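Local coordinates for citrate synthase (Pyrobaculum aerophilum, PDB 2IBP), which probably catalyses the condensation of acetyl-CoA with oxaloacetate to form citrate, working as a thermophilic dimer of topologically interlinked chains, at residues A[6-11]-A[21-26]; A[214-219]-A[376-381]; A[37-40]-A[45-48]; A[220-225]-A[237-242]. All coordinates share one frame; numbering follows the deposited sequence.

Contact 1 of 4, residues A[6-11]-A[21-26]; sequences VQVKTT and PIIHGL
Thr10 OG1, lying 3.4 Å from Ile23 CG2, is gripped by two backbone groups beyond that methyl: it bonds to the carbonyl O of Glu27 and to the amide N of Gly12. Those bonds fix the threonine rotamer, with OG1 anti to the backbone N (chi1 -179°) and the CG2 methyl left to face the isoleucine. Thr10 and Ile23 therefore meet end to end, Thr10 CG2 lying 3.8 Å from Ile23 CD1.

The same CD1 also presses on Val8. Val8 CG1 comes within 3.4 Å of Ile23 CD1, closer than carbon pairs usually pack, the two side chains meeting at a slant. Ile23 thus spreads its two branches over two residues on one side of strand 6-10, CG2 serving Thr10 and CD1 serving both. Strand 6-10 joins an antiparallel ladder with a strand of the second subunit, whereas strand 22-23 pairs with strand 14-15 of its own chain in a small hairpin. Side-chain carbons, with no hydrogen bond between the segments, hold the hairpin against the intersubunit sheet. The bend between those hairpin strands carries Cys19, disulfide-linked to Cys394.

Replacing Ile23 with alanine would probably open a gap beneath Val8 CG1 and leave the Thr10 methyl without its apolar mate. Past Ile23 the chain makes a type II turn, with Gly25 at its third position with a positive phi of 71°, closed by a bond from Leu26 N to Ile23 O at 2.8 Å.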
loop_
_atom_site.group_PDB
_atom_site.type_symbol
_atom_site.label_atom_id
_atom_site.label_comp_id
_atom_site.label_asym_id
_atom_site.label_seq_id
_atom_site.Cartn_x
_atom_site.Cartn_y
_atom_site.Cartn_z
ATOM N N VAL A 6 -19.268 10.020 17.350
ATOM C CA VAL A 6 -19.957 9.221 16.337
ATOM C C VAL A 6 -20.148 7.790 16.825
ATOM O O VAL A 6 -19.226 7.183 17.375
ATOM C CB VAL A 6 -19.119 9.173 15.042
ATOM C CG1 VAL A 6 -19.825 8.345 13.969
ATOM C CG2 VAL A 6 -18.818 10.581 14.555
ATOM N N GLN A 7 -21.348 7.253 16.627
ATOM C CA GLN A 7 -21.637 5.877 17.012
ATOM C C GLN A 7 -21.136 4.954 15.906
ATOM O O GLN A 7 -21.608 5.028 14.773
ATOM C CB GLN A 7 -23.146 5.669 17.211
ATOM C CG GLN A 7 -23.763 6.502 18.334
ATOM C CD GLN A 7 -23.227 6.134 19.707
ATOM O OE1 GLN A 7 -22.744 5.024 19.923
ATOM N NE2 GLN A 7 -23.325 7.064 20.648
ATOM N N VAL A 8 -20.174 4.098 16.239
ATOM C CA VAL A 8 -19.597 3.160 15.271
ATOM C C VAL A 8 -19.872 1.732 15.720
ATOM O O VAL A 8 -19.440 1.324 16.797
ATOM C CB VAL A 8 -18.069 3.363 15.150
ATOM C CG1 VAL A 8 -17.437 2.303 14.266
ATOM C CG2 VAL A 8 -17.757 4.761 14.648
ATOM N N LYS A 9 -20.589 0.976 14.893
ATOM C CA LYS A 9 -20.920 -0.409 15.204
ATOM C C LYS A 9 -19.809 -1.322 14.717
ATOM O O LYS A 9 -19.182 -1.056 13.693
ATOM C CB LYS A 9 -22.251 -0.807 14.565
ATOM C CG LYS A 9 -23.443 -0.036 15.109
ATOM C CD LYS A 9 -24.742 -0.460 14.440
ATOM C CE LYS A 9 -25.931 0.286 15.032
ATOM N NZ LYS A 9 -27.221 -0.118 14.405
ATOM N N THR A 10 -19.538 -2.379 15.476
ATOM C CA THR A 10 -18.470 -3.304 15.112
ATOM C C THR A 10 -18.643 -4.657 15.783
ATOM O O THR A 10 -19.200 -4.759 16.875
ATOM C CB THR A 10 -17.082 -2.721 15.488
ATOM O OG1 THR A 10 -16.042 -3.634 15.107
ATOM C CG2 THR A 10 -16.994 -2.459 16.999
ATOM N N THR A 11 -18.182 -5.696 15.099
ATOM C CA THR A 11 -18.220 -7.050 15.629
ATOM C C THR A 11 -16.817 -7.441 16.076
ATOM O O THR A 11 -16.592 -8.572 16.490
ATOM C CB THR A 11 -18.690 -8.064 14.563
ATOM O OG1 THR A 11 -17.761 -8.076 13.471
ATOM C CG2 THR A 11 -20.077 -7.704 14.050
ATOM N N PRO A 21 -11.630 4.694 22.387
ATOM C CA PRO A 21 -11.696 3.290 21.980
ATOM C C PRO A 21 -10.941 2.971 20.688
ATOM O O PRO A 21 -10.989 3.739 19.722
ATOM C CB PRO A 21 -13.193 3.055 21.784
ATOM C CG PRO A 21 -13.741 4.400 21.447
ATOM C CD PRO A 21 -12.913 5.394 22.199
ATOM N N ILE A 22 -10.240 1.846 20.686
ATOM C CA ILE A 22 -9.533 1.390 19.486
ATOM C C ILE A 22 -10.285 0.189 18.915
ATOM O O ILE A 22 -10.435 -0.812 19.600
ATOM C CB ILE A 22 -8.086 0.959 19.806
ATOM C CG1 ILE A 22 -7.267 2.143 20.315
ATOM C CG2 ILE A 22 -7.429 0.348 18.553
ATOM C CD1 ILE A 22 -5.966 1.742 20.972
ATOM N N ILE A 23 -10.806 0.295 17.686
ATOM C CA ILE A 23 -11.483 -0.847 17.057
ATOM C C ILE A 23 -10.378 -1.603 16.328
ATOM O O ILE A 23 -9.899 -1.177 15.290
ATOM C CB ILE A 23 -12.638 -0.458 16.080
ATOM C CG1 ILE A 23 -13.759 0.264 16.845
ATOM C CG2 ILE A 23 -13.208 -1.724 15.419
ATOM C CD1 ILE A 23 -14.979 0.639 15.987
ATOM N N HIS A 24 -9.974 -2.716 16.910
ATOM C CA HIS A 24 -8.846 -3.488 16.424
ATOM C C HIS A 24 -9.095 -3.999 15.026
ATOM O O HIS A 24 -10.103 -4.654 14.767
ATOM C CB HIS A 24 -8.596 -4.630 17.402
ATOM C CG HIS A 24 -7.254 -5.265 17.270
ATOM N ND1 HIS A 24 -6.105 -4.529 17.077
ATOM C CD2 HIS A 24 -6.853 -6.536 17.511
ATOM C CE1 HIS A 24 -5.063 -5.342 17.086
ATOM N NE2 HIS A 24 -5.487 -6.560 17.376
ATOM N N GLY A 25 -8.188 -3.670 14.116
ATOM C CA GLY A 25 -8.342 -4.042 12.710
ATOM C C GLY A 25 -9.446 -3.257 12.013
ATOM O O GLY A 25 -9.796 -3.564 10.876
ATOM N N LEU A 26 -9.995 -2.241 12.678
ATOM C CA LEU A 26 -11.100 -1.454 12.113
ATOM C C LEU A 26 -12.204 -2.379 11.568
ATOM O O LEU A 26 -12.855 -2.087 10.557
ATOM C CB LEU A 26 -10.575 -0.502 11.022
ATOM C CG LEU A 26 -9.572 0.553 11.498
ATOM C CD1 LEU A 26 -8.997 1.331 10.332
ATOM C CD2 LEU A 26 -10.220 1.481 12.523
#

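Contact 2 of 4, residues A[214-219]-A[376-381]; sequences HEVPAS and VAHVLE
The imidazole of His378 leans out from helix 363-382 toward the backbone between Glu215 and Val216. Its NE2 lies 3.5 Å from Glu215 O, a contact rather than a hydrogen bond, and its CE1 is 4.1 Å from Val216 CG2. Both partners approach the ring obliquely.

The histidine CB already points toward the loop, and a first torsion of -87° then sets the ring so that its CE1 and NE2 side reaches Glu215 O and Val216 CG2. Two polar neighbours pin its rotation: ND1 is hydrogen-bonded to Lys32 NZ, and NE2 to Asp213 OD2, so both ring nitrogens are already engaged. On the other side, Val216 sets CG1 anti to its backbone N (chi1 -166°), which leaves CG2 as the branch that meets the histidine.

Glu215 takes part through its main chain. Its phi is positive, 55°, and the carbonyl turns to the imidazole while the side chain departs the opposite way, where OE2 accepts a hydrogen bond from Ile39 N. The Glu215 side chain is about 8 Å from that of His289, a predicted active-site residue. The contact thus backs a loop that probably borders the catalytic pocket.

Pro217 then sits at the N-cap of helix 218-227. Helix 363-382, which bears His378, is packed in turn against helices 141-169, 218-227 and 233-244, while Val216 also rests on Pro391 of the second subunit, so the loop is wedged between the helical core and the dimer interface.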
loop_
_atom_site.group_PDB
_atom_site.type_symbol
_atom_site.label_atom_id
_atom_site.label_comp_id
_atom_site.label_asym_id
_atom_site.label_seq_id
_atom_site.Cartn_x
_atom_site.Cartn_y
_atom_site.Cartn_z
ATOM N N HIS A 214 -15.087 -8.374 -3.967
ATOM C CA HIS A 214 -15.690 -9.015 -2.825
ATOM C C HIS A 214 -15.572 -8.088 -1.634
ATOM O O HIS A 214 -14.702 -8.262 -0.791
ATOM C CB HIS A 214 -15.034 -10.379 -2.593
ATOM C CG HIS A 214 -15.960 -11.413 -2.025
ATOM N ND1 HIS A 214 -15.809 -11.937 -0.759
ATOM C CD2 HIS A 214 -17.095 -11.962 -2.523
ATOM C CE1 HIS A 214 -16.772 -12.816 -0.532
ATOM N NE2 HIS A 214 -17.553 -12.865 -1.594
ATOM N N GLU A 215 -16.386 -7.035 -1.681
ATOM C CA GLU A 215 -16.408 -5.999 -0.661
ATOM C C GLU A 215 -15.030 -5.374 -0.425
ATOM O O GLU A 215 -14.378 -5.018 -1.400
ATOM C CB GLU A 215 -17.148 -6.463 0.590
ATOM C CG GLU A 215 -18.631 -6.714 0.235
ATOM C CD GLU A 215 -19.523 -7.089 1.398
ATOM O OE1 GLU A 215 -19.028 -7.524 2.465
ATOM O OE2 GLU A 215 -20.750 -7.000 1.202
ATOM N N VAL A 216 -14.616 -5.167 0.830
ATOM C CA VAL A 216 -13.396 -4.397 1.078
ATOM C C VAL A 216 -12.367 -5.075 1.981
ATOM O O VAL A 216 -12.193 -4.694 3.159
ATOM C CB VAL A 216 -13.715 -2.987 1.650
ATOM C CG1 VAL A 216 -12.459 -2.112 1.574
ATOM C CG2 VAL A 216 -14.838 -2.329 0.873
ATOM N N PRO A 217 -11.691 -6.101 1.444
ATOM C CA PRO A 217 -10.614 -6.746 2.179
ATOM C C PRO A 217 -9.388 -5.845 2.237
ATOM O O PRO A 217 -9.361 -4.761 1.625
ATOM C CB PRO A 217 -10.330 -8.009 1.368
ATOM C CG PRO A 217 -10.784 -7.691 -0.002
ATOM C CD PRO A 217 -11.894 -6.693 0.110
ATOM N N ALA A 218 -8.345 -6.322 2.895
ATOM C CA ALA A 218 -7.169 -5.500 3.122
ATOM C C ALA A 218 -6.522 -4.973 1.848
ATOM O O ALA A 218 -6.046 -3.840 1.824
ATOM C CB ALA A 218 -6.148 -6.251 3.980
ATOM N N SER A 219 -6.551 -5.748 0.763
ATOM C CA SER A 219 -5.921 -5.301 -0.474
ATOM C C SER A 219 -6.711 -4.121 -1.061
ATOM O O SER A 219 -6.159 -3.087 -1.432
ATOM C CB SER A 219 -5.797 -6.445 -1.474
ATOM O OG SER A 219 -7.050 -7.015 -1.741
ATOM N N VAL A 376 -9.516 -1.134 -8.991
ATOM C CA VAL A 376 -9.591 0.135 -9.734
ATOM C C VAL A 376 -10.998 0.757 -9.647
ATOM O O VAL A 376 -11.135 1.980 -9.468
ATOM C CB VAL A 376 -9.035 0.049 -11.163
ATOM C CG1 VAL A 376 -7.571 -0.361 -11.121
ATOM C CG2 VAL A 376 -9.855 -0.932 -12.019
ATOM N N ALA A 377 -12.039 -0.066 -9.708
ATOM C CA ALA A 377 -13.413 0.447 -9.582
ATOM C C ALA A 377 -13.590 1.107 -8.220
ATOM O O ALA A 377 -14.239 2.146 -8.084
ATOM C CB ALA A 377 -14.438 -0.676 -9.754
ATOM N N HIS A 378 -13.051 0.464 -7.184
ATOM C CA HIS A 378 -13.173 0.992 -5.826
ATOM C C HIS A 378 -12.446 2.315 -5.675
ATOM O O HIS A 378 -12.973 3.227 -5.072
ATOM C CB HIS A 378 -12.676 -0.004 -4.795
ATOM C CG HIS A 378 -13.713 -0.982 -4.353
ATOM N ND1 HIS A 378 -14.634 -0.696 -3.367
ATOM C CD2 HIS A 378 -13.941 -2.267 -4.717
ATOM C CE1 HIS A 378 -15.405 -1.747 -3.169
ATOM N NE2 HIS A 378 -15.018 -2.708 -3.988
ATOM N N VAL A 379 -11.265 2.419 -6.275
ATOM C CA VAL A 379 -10.502 3.671 -6.244
ATOM C C VAL A 379 -11.288 4.789 -6.924
ATOM O O VAL A 379 -11.490 5.864 -6.350
ATOM C CB VAL A 379 -9.125 3.536 -6.886
ATOM C CG1 VAL A 379 -8.506 4.928 -7.139
ATOM C CG2 VAL A 379 -8.237 2.678 -5.978
ATOM N N LEU A 380 -11.762 4.524 -8.137
ATOM C CA LEU A 380 -12.514 5.530 -8.872
ATOM C C LEU A 380 -13.757 5.947 -8.106
ATOM O O LEU A 380 -14.107 7.130 -8.085
ATOM C CB LEU A 380 -12.852 5.046 -10.272
ATOM C CG LEU A 380 -11.609 4.782 -11.123
ATOM C CD1 LEU A 380 -11.990 4.212 -12.472
ATOM C CD2 LEU A 380 -10.736 6.007 -11.292
ATOM N N GLU A 381 -14.414 4.994 -7.463
ATOM C CA GLU A 381 -15.575 5.307 -6.661
ATOM C C GLU A 381 -15.212 6.238 -5.503
ATOM O O GLU A 381 -15.880 7.235 -5.263
ATOM C CB GLU A 381 -16.218 4.034 -6.130
ATOM C CG GLU A 381 -17.463 4.276 -5.325
ATOM C CD GLU A 381 -18.124 2.993 -4.922
ATOM O OE1 GLU A 381 -17.509 2.243 -4.131
ATOM O OE2 GLU A 381 -19.265 2.746 -5.385
#

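Contact 3 of 4, residues A[37-40]-A[45-48]; sequences SDID and ILWY
Asp38 and Trp47 face each other as a hydrogen-bonded pair of an antiparallel beta hairpin, and Asp40 with Ile45 forms the next such pair. Four backbone bonds knit the strands: Trp47 N gives one to Asp38 O at 2.9 Å, nearly straight at 172°, and Asp38 N returns one to Trp47 O; Asp40 N donates to Ile45 O, and Ile45 N to Asp40 O. Between them lie weaker CA-H...O contacts, among them Ile39 CA to Ile45 O at 3.3 Å.

Apolar contacts fill the side bearing Ser37, Ile39, Leu46 and Tyr48. Leu46 CD1 rests 3.7 Å from Ile39 CG1, and Ser37 CB meets the Tyr48 ring at its edge.

Aromatic contacts dominate the other side, where the Trp47 indole, its CG anti to the carbonyl carbon, beside the backbone N (chi1 -65°), lies back toward Ile45 and Asp40. Ile45 CG2 lies 3.3 Å above one face, displaced toward the rim, whereas Asp40 CB touches the edge at CZ3, 3.8 Å away. The Asp38 carboxylate runs alongside, its plane turned 20° from the ring, with OD2 3.9 Å from Trp47 CZ3. Both polar ends cross the dimer interface: Asp38 OD2 bonds to His399 of the second subunit, and Trp47 NE1 to Asp400 of the second subunit. An alanine in place of Trp47 would probably leave that Asp400 without its N-H mate and uncover the Ile45 methyl.

Strand 51-52 continues the sheet beyond 45-48. The Ile39 and Leu46 side faces Tyr292, while Leu46 and Tyr48 pack on helix 53-59.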
loop_
_atom_site.group_PDB
_atom_site.type_symbol
_atom_site.label_atom_id
_atom_site.label_comp_id
_atom_site.label_asym_id
_atom_site.label_seq_id
_atom_site.Cartn_x
_atom_site.Cartn_y
_atom_site.Cartn_z
ATOM N N SER A 37 -20.172 -3.989 -5.160
ATOM C CA SER A 37 -20.589 -5.359 -4.885
ATOM C C SER A 37 -21.236 -5.446 -3.520
ATOM O O SER A 37 -21.053 -4.573 -2.670
ATOM C CB SER A 37 -19.407 -6.333 -4.961
ATOM O OG SER A 37 -18.443 -6.044 -3.941
ATOM N N ASP A 38 -22.000 -6.508 -3.318
ATOM C CA ASP A 38 -22.684 -6.713 -2.062
ATOM C C ASP A 38 -22.768 -8.186 -1.805
ATOM O O ASP A 38 -22.892 -8.966 -2.742
ATOM C CB ASP A 38 -24.103 -6.150 -2.118
ATOM C CG ASP A 38 -24.752 -6.052 -0.743
ATOM O OD1 ASP A 38 -24.023 -5.861 0.256
ATOM O OD2 ASP A 38 -25.992 -6.157 -0.651
ATOM N N ILE A 39 -22.680 -8.550 -0.532
ATOM C CA ILE A 39 -22.809 -9.938 -0.131
ATOM C C ILE A 39 -23.895 -10.073 0.907
ATOM O O ILE A 39 -23.952 -9.277 1.855
ATOM C CB ILE A 39 -21.537 -10.450 0.539
ATOM C CG1 ILE A 39 -20.351 -10.406 -0.420
ATOM C CG2 ILE A 39 -21.743 -11.878 1.060
ATOM C CD1 ILE A 39 -19.025 -10.546 0.290
ATOM N N ASP A 40 -24.794 -11.023 0.683
ATOM C CA ASP A 40 -25.755 -11.419 1.706
ATOM C C ASP A 40 -25.191 -12.734 2.244
ATOM O O ASP A 40 -25.333 -13.783 1.619
ATOM C CB ASP A 40 -27.159 -11.614 1.167
ATOM C CG ASP A 40 -28.149 -12.002 2.257
ATOM O OD1 ASP A 40 -27.740 -12.661 3.240
ATOM O OD2 ASP A 40 -29.336 -11.624 2.141
ATOM N N ILE A 45 -25.510 -14.996 -1.164
ATOM C CA ILE A 45 -25.720 -14.308 -2.429
ATOM C C ILE A 45 -24.655 -13.228 -2.586
ATOM O O ILE A 45 -24.307 -12.527 -1.629
ATOM C CB ILE A 45 -27.106 -13.617 -2.466
ATOM C CG1 ILE A 45 -28.224 -14.625 -2.192
ATOM C CG2 ILE A 45 -27.333 -12.956 -3.813
ATOM C CD1 ILE A 45 -29.582 -13.970 -1.982
ATOM N N LEU A 46 -24.144 -13.110 -3.803
ATOM C CA LEU A 46 -23.158 -12.103 -4.145
ATOM C C LEU A 46 -23.680 -11.361 -5.361
ATOM O O LEU A 46 -24.153 -11.994 -6.309
ATOM C CB LEU A 46 -21.835 -12.774 -4.511
ATOM C CG LEU A 46 -20.736 -11.893 -5.096
ATOM C CD1 LEU A 46 -20.315 -10.738 -4.143
ATOM C CD2 LEU A 46 -19.541 -12.738 -5.476
ATOM N N TRP A 47 -23.639 -10.033 -5.309
ATOM C CA TRP A 47 -24.018 -9.203 -6.463
ATOM C C TRP A 47 -22.861 -8.325 -6.898
ATOM O O TRP A 47 -22.118 -7.817 -6.059
ATOM C CB TRP A 47 -25.149 -8.227 -6.128
ATOM C CG TRP A 47 -26.481 -8.807 -5.769
ATOM C CD1 TRP A 47 -27.557 -8.973 -6.600
ATOM C CD2 TRP A 47 -26.923 -9.178 -4.467
ATOM N NE1 TRP A 47 -28.617 -9.484 -5.900
ATOM C CE2 TRP A 47 -28.265 -9.590 -4.581
ATOM C CE3 TRP A 47 -26.306 -9.230 -3.212
ATOM C CZ2 TRP A 47 -29.014 -10.019 -3.477
ATOM C CZ3 TRP A 47 -27.057 -9.636 -2.118
ATOM C CH2 TRP A 47 -28.390 -10.046 -2.264
ATOM N N TYR A 48 -22.742 -8.117 -8.210
ATOM C CA TYR A 48 -21.847 -7.111 -8.760
ATOM C C TYR A 48 -22.738 -6.072 -9.437
ATOM O O TYR A 48 -23.458 -6.395 -10.383
ATOM C CB TYR A 48 -20.923 -7.644 -9.838
ATOM C CG TYR A 48 -19.926 -8.679 -9.419
ATOM C CD1 TYR A 48 -19.439 -8.735 -8.130
ATOM C CD2 TYR A 48 -19.308 -9.444 -10.373
ATOM C CE1 TYR A 48 -18.456 -9.657 -7.781
ATOM C CE2 TYR A 48 -18.288 -10.316 -10.046
ATOM C CZ TYR A 48 -17.868 -10.408 -8.749
ATOM O OH TYR A 48 -16.869 -11.288 -8.393
#

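Contact 4 of 4, residues A[220-225]-A[237-242]; sequences TFAAHV and VAAAIA
Ala222 and Ala223 meet Ala239 and Ala240 where two consecutive helices, 218-227 and 233-244, form a helical hairpin, part of the mainly alpha-helical fold of citrate synthases. The segment axes approach to 7.4 Å at an angle of 144°, a closeness consistent with the small alanine side chains at the crossing. Ala223 CB lies 4.2 Å from Ala240 CB, near the point where the CA atoms of the same residues come within 5.1 Å. Ala222 CB points into the partner helix, reaching the carbonyl of Ala239 at 3.8 Å from its O and lying 4.2 Å from Ala240 CA. The joint has no hydrogen bond across it; alanine methyls pack against each other and against backbone atoms.

Around this alanine seam, Ala240 also leans on Trp375 of helix 363-382, and Ile241 reaches across to helix 109-123. The second subunit flanks the pair as well: Phe221 meets Phe221 of the second subunit with ring planes nearly perpendicular, and Ala222 packs on Val225 of the second subunit.

Inside helix 218-227, His224 bonds through ND1 to Thr220 in the preceding turn, while its NE2 is hydrogen-bonded to Lys32 NZ of strand 30-34. His224 ND1 donates to Thr220 O at 2.8 Å from above the carbonyl plane, about 49° out of it, while His224 N reaches the same oxygen from the opposite face.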
loop_
_atom_site.group_PDB
_atom_site.type_symbol
_atom_site.label_atom_id
_atom_site.label_comp_id
_atom_site.label_asym_id
_atom_site.label_seq_id
_atom_site.Cartn_x
_atom_site.Cartn_y
_atom_site.Cartn_z
ATOM N N THR A 220 -8.027 -4.260 -1.086
ATOM C CA THR A 220 -8.892 -3.179 -1.563
ATOM C C THR A 220 -8.763 -1.946 -0.655
ATOM O O THR A 220 -8.745 -0.815 -1.123
ATOM C CB THR A 220 -10.324 -3.662 -1.652
ATOM O OG1 THR A 220 -10.363 -4.817 -2.503
ATOM C CG2 THR A 220 -11.251 -2.602 -2.197
ATOM N N PHE A 221 -8.617 -2.187 0.643
ATOM C CA PHE A 221 -8.420 -1.090 1.582
ATOM C C PHE A 221 -7.097 -0.381 1.338
ATOM O O PHE A 221 -7.045 0.864 1.340
ATOM C CB PHE A 221 -8.513 -1.609 3.009
ATOM C CG PHE A 221 -8.531 -0.537 4.051
ATOM C CD1 PHE A 221 -9.251 0.626 3.859
ATOM C CD2 PHE A 221 -7.990 -0.783 5.303
ATOM C CE1 PHE A 221 -9.315 1.575 4.836
ATOM C CE2 PHE A 221 -8.067 0.171 6.295
ATOM C CZ PHE A 221 -8.740 1.338 6.055
ATOM N N ALA A 222 -6.031 -1.161 1.110
ATOM C CA ALA A 222 -4.703 -0.601 0.823
ATOM C C ALA A 222 -4.796 0.324 -0.390
ATOM O O ALA A 222 -4.238 1.419 -0.389
ATOM C CB ALA A 222 -3.687 -1.689 0.558
ATOM N N ALA A 223 -5.505 -0.121 -1.422
ATOM C CA ALA A 223 -5.706 0.703 -2.617
ATOM C C ALA A 223 -6.413 2.011 -2.250
ATOM O O ALA A 223 -6.058 3.076 -2.781
ATOM C CB ALA A 223 -6.518 -0.064 -3.650
ATOM N N HIS A 224 -7.404 1.947 -1.353
ATOM C CA HIS A 224 -8.097 3.164 -0.903
ATOM C C HIS A 224 -7.156 4.105 -0.191
ATOM O O HIS A 224 -7.227 5.310 -0.361
ATOM C CB HIS A 224 -9.234 2.863 0.066
ATOM C CG HIS A 224 -10.507 2.430 -0.591
ATOM N ND1 HIS A 224 -10.752 1.121 -0.942
ATOM C CD2 HIS A 224 -11.632 3.121 -0.890
ATOM C CE1 HIS A 224 -11.981 1.028 -1.428
ATOM N NE2 HIS A 224 -12.530 2.231 -1.421
ATOM N N VAL A 225 -6.343 3.560 0.699
ATOM C CA VAL A 225 -5.461 4.421 1.498
ATOM C C VAL A 225 -4.474 5.162 0.594
ATOM O O VAL A 225 -4.254 6.361 0.740
ATOM C CB VAL A 225 -4.737 3.614 2.585
ATOM C CG1 VAL A 225 -3.702 4.498 3.308
ATOM C CG2 VAL A 225 -5.749 3.081 3.581
ATOM N N VAL A 237 -2.729 0.131 -7.109
ATOM C CA VAL A 237 -2.796 -1.292 -7.404
ATOM C C VAL A 237 -1.553 -2.017 -6.877
ATOM O O VAL A 237 -1.672 -3.101 -6.292
ATOM C CB VAL A 237 -3.057 -1.567 -8.896
ATOM C CG1 VAL A 237 -2.853 -3.055 -9.217
ATOM C CG2 VAL A 237 -4.460 -1.133 -9.244
ATOM N N ALA A 238 -0.383 -1.399 -7.011
ATOM C CA ALA A 238 0.847 -2.002 -6.494
ATOM C C ALA A 238 0.701 -2.226 -4.978
ATOM O O ALA A 238 1.065 -3.287 -4.468
ATOM C CB ALA A 238 2.057 -1.129 -6.807
ATOM N N ALA A 239 0.115 -1.250 -4.275
ATOM C CA ALA A 239 -0.129 -1.368 -2.837
ATOM C C ALA A 239 -1.136 -2.476 -2.524
ATOM O O ALA A 239 -0.959 -3.214 -1.582
ATOM C CB ALA A 239 -0.603 -0.035 -2.243
ATOM N N ALA A 240 -2.205 -2.572 -3.313
ATOM C CA ALA A 240 -3.184 -3.645 -3.146
ATOM C C ALA A 240 -2.502 -5.016 -3.259
ATOM O O ALA A 240 -2.749 -5.915 -2.453
ATOM C CB ALA A 240 -4.267 -3.519 -4.191
ATOM N N ILE A 241 -1.623 -5.149 -4.250
ATOM C CA ILE A 241 -0.834 -6.376 -4.460
ATOM C C ILE A 241 0.058 -6.658 -3.263
ATOM O O ILE A 241 0.185 -7.796 -2.831
ATOM C CB ILE A 241 -0.032 -6.272 -5.757
ATOM C CG1 ILE A 241 -0.997 -6.250 -6.947
ATOM C CG2 ILE A 241 0.977 -7.418 -5.894
ATOM C CD1 ILE A 241 -0.345 -5.853 -8.269
ATOM N N ALA A 242 0.695 -5.614 -2.750
ATOM C CA ALA A 242 1.542 -5.751 -1.558
ATOM C C ALA A 242 0.736 -6.361 -0.419
ATOM O O ALA A 242 1.196 -7.253 0.295
ATOM C CB ALA A 242 2.089 -4.391 -1.165
#

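From the N terminus, contact 1 closes the first short loop, drawing residues 6-11 onto 21-26 around strand 14-15. Contact 3 follows in series, folding 37-40 back on 45-48. Contact 2 then closes a far longer loop, from 214-219 to 376-381, and contact 4 (220-225 with 237-242) is nested inside it; no two of the four cross. Contacts 2 and 4 share helix 218-227 and touch directly, Ser219 CB lying 3.2 Å from Ala240 O. Contact 2 also adjoins the hairpin of contact 3 where His214 packs on Ile39 and Leu46, whereas contact 1 meets contact 4 through Leu26 and Phe221. All four reach the second subunit.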